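Local coordinates for WbbM protein (Klebsiella pneumoniae, PDB 6U4B), which acts as a bifunctional O-antigen polymerase, a trimeric protein that probably transfers sugars with two glycosyltransferase activities and binds magnesium, at residues F74-P77 with L82-H85; R145-E148 with I152-P155; I241-N244 with E250-V253. One frame throughout, in Å; residues are numbered along the deposited sequence.

Contact 1. Residues F74-P77 with L82-H85; sequences FKNP and LTAH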
ATOM      1  N   PHE A  74      16.398  15.784  26.338  1.00 40.66           N
ATOM      2  CA  PHE A  74      15.159  15.142  26.765  1.00 41.11           C
ATOM      3  C   PHE A  74      14.933  15.254  28.269  1.00 42.04           C
ATOM      4  O   PHE A  74      13.794  15.105  28.721  1.00 40.30           O
ATOM      5  CB  PHE A  74      15.140  13.671  26.327  1.00 38.33           C
ATOM      6  CG  PHE A  74      16.030  12.771  27.146  1.00 40.19           C
ATOM      7  CD1 PHE A  74      17.373  12.628  26.836  1.00 37.66           C
ATOM      8  CD2 PHE A  74      15.516  12.056  28.218  1.00 40.41           C
ATOM      9  CE1 PHE A  74      18.191  11.798  27.589  1.00 41.00           C
ATOM     10  CE2 PHE A  74      16.328  11.224  28.974  1.00 42.32           C
ATOM     11  CZ  PHE A  74      17.666  11.093  28.658  1.00 38.92           C
ATOM     12  N   LYS A  75      15.980  15.525  29.050  1.00 41.33           N
ATOM     13  CA  LYS A  75      15.841  15.696  30.492  1.00 42.45           C
ATOM     14  C   LYS A  75      15.434  17.115  30.889  1.00 41.69           C
ATOM     15  O   LYS A  75      15.393  17.417  32.089  1.00 39.62           O
ATOM     16  CB  LYS A  75      17.148  15.328  31.201  1.00 44.38           C
ATOM     17  CG  LYS A  75      17.675  13.925  30.918  1.00 40.90           C
ATOM     18  CD  LYS A  75      18.723  13.557  31.958  1.00 45.22           C
ATOM     19  CE  LYS A  75      19.762  12.586  31.430  1.00 51.59           C
ATOM     20  NZ  LYS A  75      20.816  12.332  32.464  1.00 48.98           N
ATOM     21  N   ASN A  76      15.135  17.977  29.918  1.00 35.65           N
ATOM     22  CA  ASN A  76      14.753  19.355  30.226  1.00 35.17           C
ATOM     23  C   ASN A  76      13.559  19.481  31.170  1.00 35.61           C
ATOM     24  O   ASN A  76      13.547  20.433  31.968  1.00 38.19           O
ATOM     25  CB  ASN A  76      14.483  20.111  28.919  1.00 37.02           C
ATOM     26  CG  ASN A  76      14.136  21.574  29.150  1.00 40.48           C
ATOM     27  OD1 ASN A  76      15.018  22.410  29.366  1.00 38.36           O
ATOM     28  ND2 ASN A  76      12.847  21.890  29.101  1.00 34.39           N
ATOM     29  N   PRO A  77      12.539  18.613  31.133  1.00 41.02           N
ATOM     30  CA  PRO A  77      11.475  18.713  32.148  1.00 39.70           C
ATOM     31  C   PRO A  77      11.979  18.609  33.575  1.00 44.28           C
ATOM     32  O   PRO A  77      11.273  19.037  34.496  1.00 40.19           O
ATOM     33  CB  PRO A  77      10.549  17.539  31.802  1.00 39.77           C
ATOM     34  CG  PRO A  77      10.729  17.353  30.346  1.00 42.67           C
ATOM     35  CD  PRO A  77      12.177  17.649  30.075  1.00 42.73           C
ATOM     36  N   LEU A  82      19.642  23.557  32.915  1.00 35.79           N
ATOM     37  CA  LEU A  82      20.884  22.789  32.969  1.00 39.29           C
ATOM     38  C   LEU A  82      21.174  22.090  31.646  1.00 38.74           C
ATOM     39  O   LEU A  82      22.340  21.832  31.327  1.00 39.41           O
ATOM     40  CB  LEU A  82      20.824  21.772  34.105  1.00 41.47           C
ATOM     41  CG  LEU A  82      20.962  22.331  35.519  1.00 44.13           C
ATOM     42  CD1 LEU A  82      20.754  21.241  36.550  1.00 49.06           C
ATOM     43  CD2 LEU A  82      22.324  22.987  35.697  1.00 42.79           C
ATOM     44  N   THR A  83      20.133  21.791  30.859  1.00 34.73           N
ATOM     45  CA  THR A  83      20.339  21.192  29.544  1.00 36.64           C
ATOM     46  C   THR A  83      21.087  22.136  28.611  1.00 39.46           C
ATOM     47  O   THR A  83      21.872  21.681  27.772  1.00 43.83           O
ATOM     48  CB  THR A  83      18.997  20.782  28.928  1.00 38.66           C
ATOM     49  OG1 THR A  83      18.183  21.943  28.723  1.00 47.33           O
ATOM     50  CG2 THR A  83      18.263  19.831  29.850  1.00 35.06           C
ATOM     51  N   ALA A  84      20.852  23.445  28.728  1.00 38.49           N
ATOM     52  CA  ALA A  84      21.653  24.403  27.972  1.00 39.79           C
ATOM     53  C   ALA A  84      23.082  24.443  28.499  1.00 41.31           C
ATOM     54  O   ALA A  84      24.046  24.411  27.722  1.00 40.51           O
ATOM     55  CB  ALA A  84      21.013  25.791  28.029  1.00 33.85           C
ATOM     56  N   HIS A  85      23.231  24.520  29.824  1.00 40.65           N
ATOM     57  CA  HIS A  85      24.542  24.432  30.459  1.00 42.38           C
ATOM     58  C   HIS A  85      25.295  23.195  29.984  1.00 40.64           C
ATOM     59  O   HIS A  85      26.443  23.287  29.531  1.00 38.22           O
ATOM     60  CB  HIS A  85      24.360  24.422  31.983  1.00 43.34           C
ATOM     61  CG  HIS A  85      25.637  24.331  32.765  1.00 43.96           C
ATOM     62  ND1 HIS A  85      25.664  24.420  34.140  1.00 46.93           N
ATOM     63  CD2 HIS A  85      26.921  24.159  32.375  1.00 45.54           C
ATOM     64  CE1 HIS A  85      26.909  24.307  34.563  1.00 46.88           C
ATOM     65  NE2 HIS A  85      27.692  24.146  33.512  1.00 47.90           N
TER
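Thr83 reaches from the first turn of helix 82-91 to the start of the one-turn helix 76-79, and the contact illustrates how two helices separated by a very short link in an alpha/beta domain can be fitted together by one branched side chain. The backbones come closest at Asn76 and Thr83, whose CA atoms lie 5.9 Å apart. Lys75 occupies the N-cap position of the shorter helix, so the threonine meets the chain just where helical geometry begins. Thr83 CB itself stands back, and its two branches do different work. The methyl is the packing branch: Thr83 CG2 sits over the backbone of Asn76, 3.6 Å from Asn76 CA and equally near the peptide N of that residue. The same methyl touches the beginning of the side chain, with Asn76 CB 3.9 Å from Thr83 CG2, and brushes Lys75 C at the preceding peptide. The other branch, OG1, is the polar one. It has two hydrogen-bond acceptors, Asp66 OD2 and Cys80 O, the latter three residues earlier in the link between the helices; they must share its one proton or alternate for it, and together they favour this rotation. With chi1 at 63°, OG1 lies between the backbone N and carbonyl carbon and CG2 is sent toward helix 76-79. The Asn76 side chain crosses that of Thr83 at about a right angle, its CG swung opposite the backbone N (chi1 -178°). Val52 packs against both residues and so joins the pair to the loop after strand 47-51. Lys75 leads away from the threonine and forms a salt bridge with Glu238 of helix 220-240; on the way, Lys75 CG lies 3.5 Å above one face of the Phe74 ring, displaced toward its rim.

Contact 2. Residues R145-E148 with I152-P155; sequences RCVE and ILLP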
ATOM      1  N   ARG A 145      33.492  45.392  29.244  1.00 89.54           N
ATOM      2  CA  ARG A 145      34.032  46.207  30.329  1.00 90.61           C
ATOM      3  C   ARG A 145      33.516  45.746  31.687  1.00 83.03           C
ATOM      4  O   ARG A 145      34.185  45.948  32.706  1.00 84.61           O
ATOM      5  CB  ARG A 145      33.694  47.684  30.110  1.00 92.61           C
ATOM      6  CG  ARG A 145      34.469  48.358  28.983  1.00 98.33           C
ATOM      7  CD  ARG A 145      34.696  49.838  29.284  1.00106.42           C
ATOM      8  NE  ARG A 145      35.501  50.499  28.260  1.00110.41           N
ATOM      9  CZ  ARG A 145      36.043  51.705  28.397  1.00111.93           C
ATOM     10  NH1 ARG A 145      35.875  52.388  29.522  1.00113.92           N
ATOM     11  NH2 ARG A 145      36.760  52.228  27.411  1.00111.78           N
ATOM     12  N   CYS A 146      32.340  45.123  31.723  1.00 75.17           N
ATOM     13  CA  CYS A 146      31.783  44.688  32.996  1.00 78.76           C
ATOM     14  C   CYS A 146      32.495  43.451  33.529  1.00 81.94           C
ATOM     15  O   CYS A 146      32.534  43.245  34.749  1.00 80.35           O
ATOM     16  CB  CYS A 146      30.289  44.420  32.838  1.00 74.21           C
ATOM     17  SG  CYS A 146      29.392  44.099  34.370  1.00 69.89           S
ATOM     18  N   VAL A 147      33.066  42.629  32.644  1.00 79.49           N
ATOM     19  CA  VAL A 147      33.697  41.374  33.041  1.00 77.18           C
ATOM     20  C   VAL A 147      35.215  41.506  33.180  1.00 85.19           C
ATOM     21  O   VAL A 147      35.900  40.493  33.350  1.00 84.45           O
ATOM     22  CB  VAL A 147      33.355  40.236  32.068  1.00 69.69           C
ATOM     23  CG1 VAL A 147      31.862  40.066  31.918  1.00 67.53           C
ATOM     24  CG2 VAL A 147      34.034  40.477  30.725  1.00 70.08           C
ATOM     25  N   GLU A 148      35.749  42.730  33.134  1.00 99.83           N
ATOM     26  CA  GLU A 148      37.185  43.003  33.008  1.00106.51           C
ATOM     27  C   GLU A 148      38.063  42.082  33.857  1.00105.59           C
ATOM     28  O   GLU A 148      38.644  41.120  33.343  1.00113.22           O
ATOM     29  CB  GLU A 148      37.481  44.453  33.383  1.00117.59           C
ATOM     30  CG  GLU A 148      38.436  45.136  32.423  1.00127.73           C
ATOM     31  CD  GLU A 148      39.651  44.277  32.081  1.00133.10           C
ATOM     32  OE1 GLU A 148      40.400  43.899  33.007  1.00135.04           O
ATOM     33  OE2 GLU A 148      39.857  43.973  30.885  1.00134.52           O
ATOM     34  N   ILE A 152      33.388  35.885  38.478  1.00 65.16           N
ATOM     35  CA  ILE A 152      32.001  35.450  38.355  1.00 61.72           C
ATOM     36  C   ILE A 152      31.093  36.664  38.479  1.00 57.88           C
ATOM     37  O   ILE A 152      31.252  37.470  39.403  1.00 54.52           O
ATOM     38  CB  ILE A 152      31.623  34.403  39.424  1.00 60.05           C
ATOM     39  CG1 ILE A 152      32.458  33.132  39.268  1.00 65.79           C
ATOM     40  CG2 ILE A 152      30.136  34.070  39.348  1.00 54.85           C
ATOM     41  CD1 ILE A 152      32.193  32.105  40.339  1.00 67.19           C
ATOM     42  N   LEU A 153      30.136  36.787  37.559  1.00 56.87           N
ATOM     43  CA  LEU A 153      29.080  37.787  37.636  1.00 56.92           C
ATOM     44  C   LEU A 153      27.744  37.069  37.758  1.00 57.93           C
ATOM     45  O   LEU A 153      27.546  36.009  37.156  1.00 58.00           O
ATOM     46  CB  LEU A 153      29.078  38.708  36.407  1.00 55.31           C
ATOM     47  CG  LEU A 153      30.378  39.442  36.057  1.00 63.33           C
ATOM     48  CD1 LEU A 153      31.290  38.587  35.182  1.00 65.37           C
ATOM     49  CD2 LEU A 153      30.070  40.764  35.383  1.00 68.06           C
ATOM     50  N   LEU A 154      26.829  37.647  38.540  1.00 57.03           N
ATOM     51  CA  LEU A 154      25.550  36.998  38.812  1.00 56.72           C
ATOM     52  C   LEU A 154      24.611  37.981  39.511  1.00 49.32           C
ATOM     53  O   LEU A 154      25.039  39.081  39.876  1.00 49.85           O
ATOM     54  CB  LEU A 154      25.763  35.719  39.639  1.00 60.99           C
ATOM     55  CG  LEU A 154      26.231  35.702  41.095  1.00 64.04           C
ATOM     56  CD1 LEU A 154      26.235  34.263  41.595  1.00 59.75           C
ATOM     57  CD2 LEU A 154      27.607  36.300  41.243  1.00 66.25           C
ATOM     58  N   PRO A 155      23.320  37.650  39.681  1.00 48.53           N
ATOM     59  CA  PRO A 155      22.405  38.598  40.331  1.00 50.25           C
ATOM     60  C   PRO A 155      22.665  38.776  41.816  1.00 53.87           C
ATOM     61  O   PRO A 155      23.532  38.106  42.391  1.00 52.83           O
ATOM     62  CB  PRO A 155      21.025  37.972  40.087  1.00 51.66           C
ATOM     63  CG  PRO A 155      21.291  36.539  39.864  1.00 54.01           C
ATOM     64  CD  PRO A 155      22.584  36.506  39.117  1.00 53.91           C
TER
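Leu153 sets its forked end against Cys146 and Val147, each methyl having a different nearest partner. The CD2 branch meets the sulfur of Cys146, with Cys146 SG 3.6 Å from Leu153 CD2, and lies just as near the carbonyl oxygen of that residue. The CD1 branch turns to the valine: Val147 CG1 is 3.6 Å from Leu153 CD1, and Val147 CB stands a little farther behind. Val147 CG1 also grazes the other methyl, at 4.0 Å from Leu153 CD2, so the valine branch spans the fork while the two side chains run at roughly right angles. A chi2 of 86°, less usual for leucine, turns the fork so that both methyls face helix 140-146 and the residue that leaves it. Here the end of a helix is folded back on the strand that follows after a tight connection, a helix-loop-strand unit of an alpha/beta domain. Val147 is the first residue to abandon helical backbone angles, and Leu153 lies on strand 152-159, held within a mixed sheet by backbone hydrogen bonds to Val217 on an antiparallel neighbour. On the parallel neighbour, strand 277-285, Leu280 packs against both Cys146 and Leu153 and extends the apolar layer. The polar atom in this setting is Cys146 O, and Lys278 NZ donates a hydrogen bond to it. Cys146 SG reaches the leucine because it is rotated opposite its own backbone N (chi1 -172°), while Val147 also touches Asn27.

Contact 3. Residues I241-N244 with E250-V253; sequences ISMN and EKRV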
ATOM      1  N   ILE A 241      17.839   9.133  44.162  1.00 47.07           N
ATOM      2  CA  ILE A 241      16.486   9.597  44.429  1.00 45.06           C
ATOM      3  C   ILE A 241      15.516   8.921  43.473  1.00 42.57           C
ATOM      4  O   ILE A 241      15.894   8.400  42.421  1.00 43.96           O
ATOM      5  CB  ILE A 241      16.345  11.133  44.321  1.00 47.74           C
ATOM      6  CG1 ILE A 241      16.612  11.606  42.892  1.00 45.39           C
ATOM      7  CG2 ILE A 241      17.265  11.831  45.307  1.00 44.16           C
ATOM      8  CD1 ILE A 241      16.414  13.099  42.708  1.00 48.12           C
ATOM      9  N   SER A 242      14.244   8.941  43.863  1.00 43.25           N
ATOM     10  CA  SER A 242      13.160   8.456  43.021  1.00 49.84           C
ATOM     11  C   SER A 242      11.941   9.324  43.276  1.00 48.07           C
ATOM     12  O   SER A 242      11.547   9.518  44.428  1.00 48.30           O
ATOM     13  CB  SER A 242      12.839   6.985  43.311  1.00 52.37           C
ATOM     14  OG  SER A 242      12.171   6.849  44.552  1.00 57.38           O
ATOM     15  N   MET A 243      11.355   9.842  42.202  1.00 49.85           N
ATOM     16  CA  MET A 243      10.182  10.692  42.332  1.00 51.19           C
ATOM     17  C   MET A 243       8.981   9.885  42.813  1.00 56.42           C
ATOM     18  O   MET A 243       8.894   8.673  42.604  1.00 56.37           O
ATOM     19  CB  MET A 243       9.865  11.356  40.999  1.00 48.77           C
ATOM     20  CG  MET A 243      11.008  12.170  40.451  1.00 48.49           C
ATOM     21  SD  MET A 243      10.635  12.825  38.822  1.00 61.41           S
ATOM     22  CE  MET A 243      11.696  14.259  38.808  1.00 62.47           C
ATOM     23  N   ASN A 244       8.044  10.577  43.465  1.00 58.69           N
ATOM     24  CA  ASN A 244       6.842   9.955  44.026  1.00 60.52           C
ATOM     25  C   ASN A 244       5.624  10.691  43.471  1.00 60.11           C
ATOM     26  O   ASN A 244       5.072  11.577  44.129  1.00 58.28           O
ATOM     27  CB  ASN A 244       6.871   9.983  45.556  1.00 58.99           C
ATOM     28  CG  ASN A 244       5.639   9.349  46.170  1.00 67.20           C
ATOM     29  OD1 ASN A 244       5.065   8.412  45.614  1.00 71.21           O
ATOM     30  ND2 ASN A 244       5.218   9.866  47.319  1.00 71.34           N
ATOM     31  N   GLU A 250       7.204  19.785  40.717  1.00 52.89           N
ATOM     32  CA  GLU A 250       8.055  18.900  41.508  1.00 51.70           C
ATOM     33  C   GLU A 250       9.117  18.225  40.649  1.00 48.46           C
ATOM     34  O   GLU A 250      10.233  17.973  41.123  1.00 42.90           O
ATOM     35  CB  GLU A 250       7.205  17.842  42.212  1.00 53.42           C
ATOM     36  CG  GLU A 250       6.260  18.378  43.280  1.00 54.50           C
ATOM     37  CD  GLU A 250       5.366  17.290  43.849  1.00 56.12           C
ATOM     38  OE1 GLU A 250       4.722  16.580  43.050  1.00 57.90           O
ATOM     39  OE2 GLU A 250       5.313  17.136  45.088  1.00 56.16           O
ATOM     40  N   LYS A 251       8.791  17.930  39.386  1.00 45.29           N
ATOM     41  CA  LYS A 251       9.711  17.217  38.505  1.00 44.30           C
ATOM     42  C   LYS A 251      10.988  18.002  38.229  1.00 41.07           C
ATOM     43  O   LYS A 251      12.006  17.397  37.875  1.00 42.50           O
ATOM     44  CB  LYS A 251       9.019  16.876  37.184  1.00 47.46           C
ATOM     45  CG  LYS A 251       8.135  15.640  37.241  1.00 55.08           C
ATOM     46  CD  LYS A 251       6.969  15.753  36.268  1.00 59.80           C
ATOM     47  CE  LYS A 251       6.967  14.633  35.250  1.00 64.43           C
ATOM     48  NZ  LYS A 251       5.745  14.699  34.401  1.00 68.55           N
ATOM     49  N   ARG A 252      10.963  19.325  38.383  1.00 42.39           N
ATOM     50  CA  ARG A 252      12.145  20.160  38.243  1.00 45.60           C
ATOM     51  C   ARG A 252      13.110  20.034  39.437  1.00 40.33           C
ATOM     52  O   ARG A 252      13.913  20.952  39.652  1.00 41.27           O
ATOM     53  CB  ARG A 252      11.721  21.619  38.051  1.00 51.00           C
ATOM     54  CG  ARG A 252      10.739  21.830  36.906  1.00 57.34           C
ATOM     55  CD  ARG A 252       9.967  23.124  37.077  1.00 64.03           C
ATOM     56  NE  ARG A 252      10.820  24.297  36.924  1.00 70.87           N
ATOM     57  CZ  ARG A 252      10.630  25.437  37.578  1.00 75.11           C
ATOM     58  NH1 ARG A 252      11.448  26.464  37.383  1.00 74.67           N
ATOM     59  NH2 ARG A 252       9.626  25.543  38.437  1.00 75.81           N
ATOM     60  N   VAL A 253      13.048  18.919  40.174  1.00 41.49           N
ATOM     61  CA  VAL A 253      13.843  18.754  41.387  1.00 40.14           C
ATOM     62  C   VAL A 253      15.328  18.919  41.097  1.00 40.21           C
ATOM     63  O   VAL A 253      16.065  19.523  41.887  1.00 41.10           O
ATOM     64  CB  VAL A 253      13.542  17.387  42.023  1.00 44.53           C
ATOM     65  CG1 VAL A 253      13.589  16.303  40.976  1.00 44.45           C
ATOM     66  CG2 VAL A 253      14.538  17.079  43.147  1.00 39.69           C
TER
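The backbones of 241-244 and 250-253 approach at Met243 and Lys251, whose CA atoms are still 7.6 Å apart, a gap that side chains have to bridge. Met243 does most of this. Its chain runs extended beyond CG (chi2 175°, chi3 154°), and the terminal methyl butts against both the Lys251 carbonyl and the Val253 side chain. Met243 CE lies 3.3 Å from Lys251 O, a close approach of a methyl to a carbonyl oxygen, and 3.5 Å from Val253 CG1. One atom back along the side chain, Met243 SD passes 4.1 Å from Lys251 CG, so the lysine contributes its aliphatic root; the remainder bends at chi3 and leads away. The lysine side chain crosses the methionine at about a right angle. The segments lie at the two ends of the connection between helix 220-240 and helix 253-272, with Arg252 at the N-cap position and Val253 opening the second helix; the methionine thus packs the start of this interhelical connection against its end. The other methyl of Val253 is met more loosely by the isoleucine, with Ile241 CD1 4.4 Å from Val253 CG2, and both residues also meet Asp182 of helix 180-193. Phe78 of helix 76-79 packs against Met243 and Lys251 alike. From the second subunit, Phe543 packs on Ile241 and Met243, placing this loop at an interface of the trimer.

Contacts 1 and 3 are neighbours in space although far apart in sequence: their centres are 15 Å apart, and they touch where Pro77 O comes within 3.7 Å of Arg252 CG. Both also meet the second subunit along its helix 543-554, which packs through Met547 and Lys554 against contact 1 and through Phe543 against contact 3. Contact 2 stands apart, its centre 25 Å from that of contact 1 and 33 Å from that of contact 3, and no other chain touches it. All three lie in the DUF4422 part of the protein, away from the magnesium site of Asp406, Asp408 and His560 in the glycosyltransferase family 8 part.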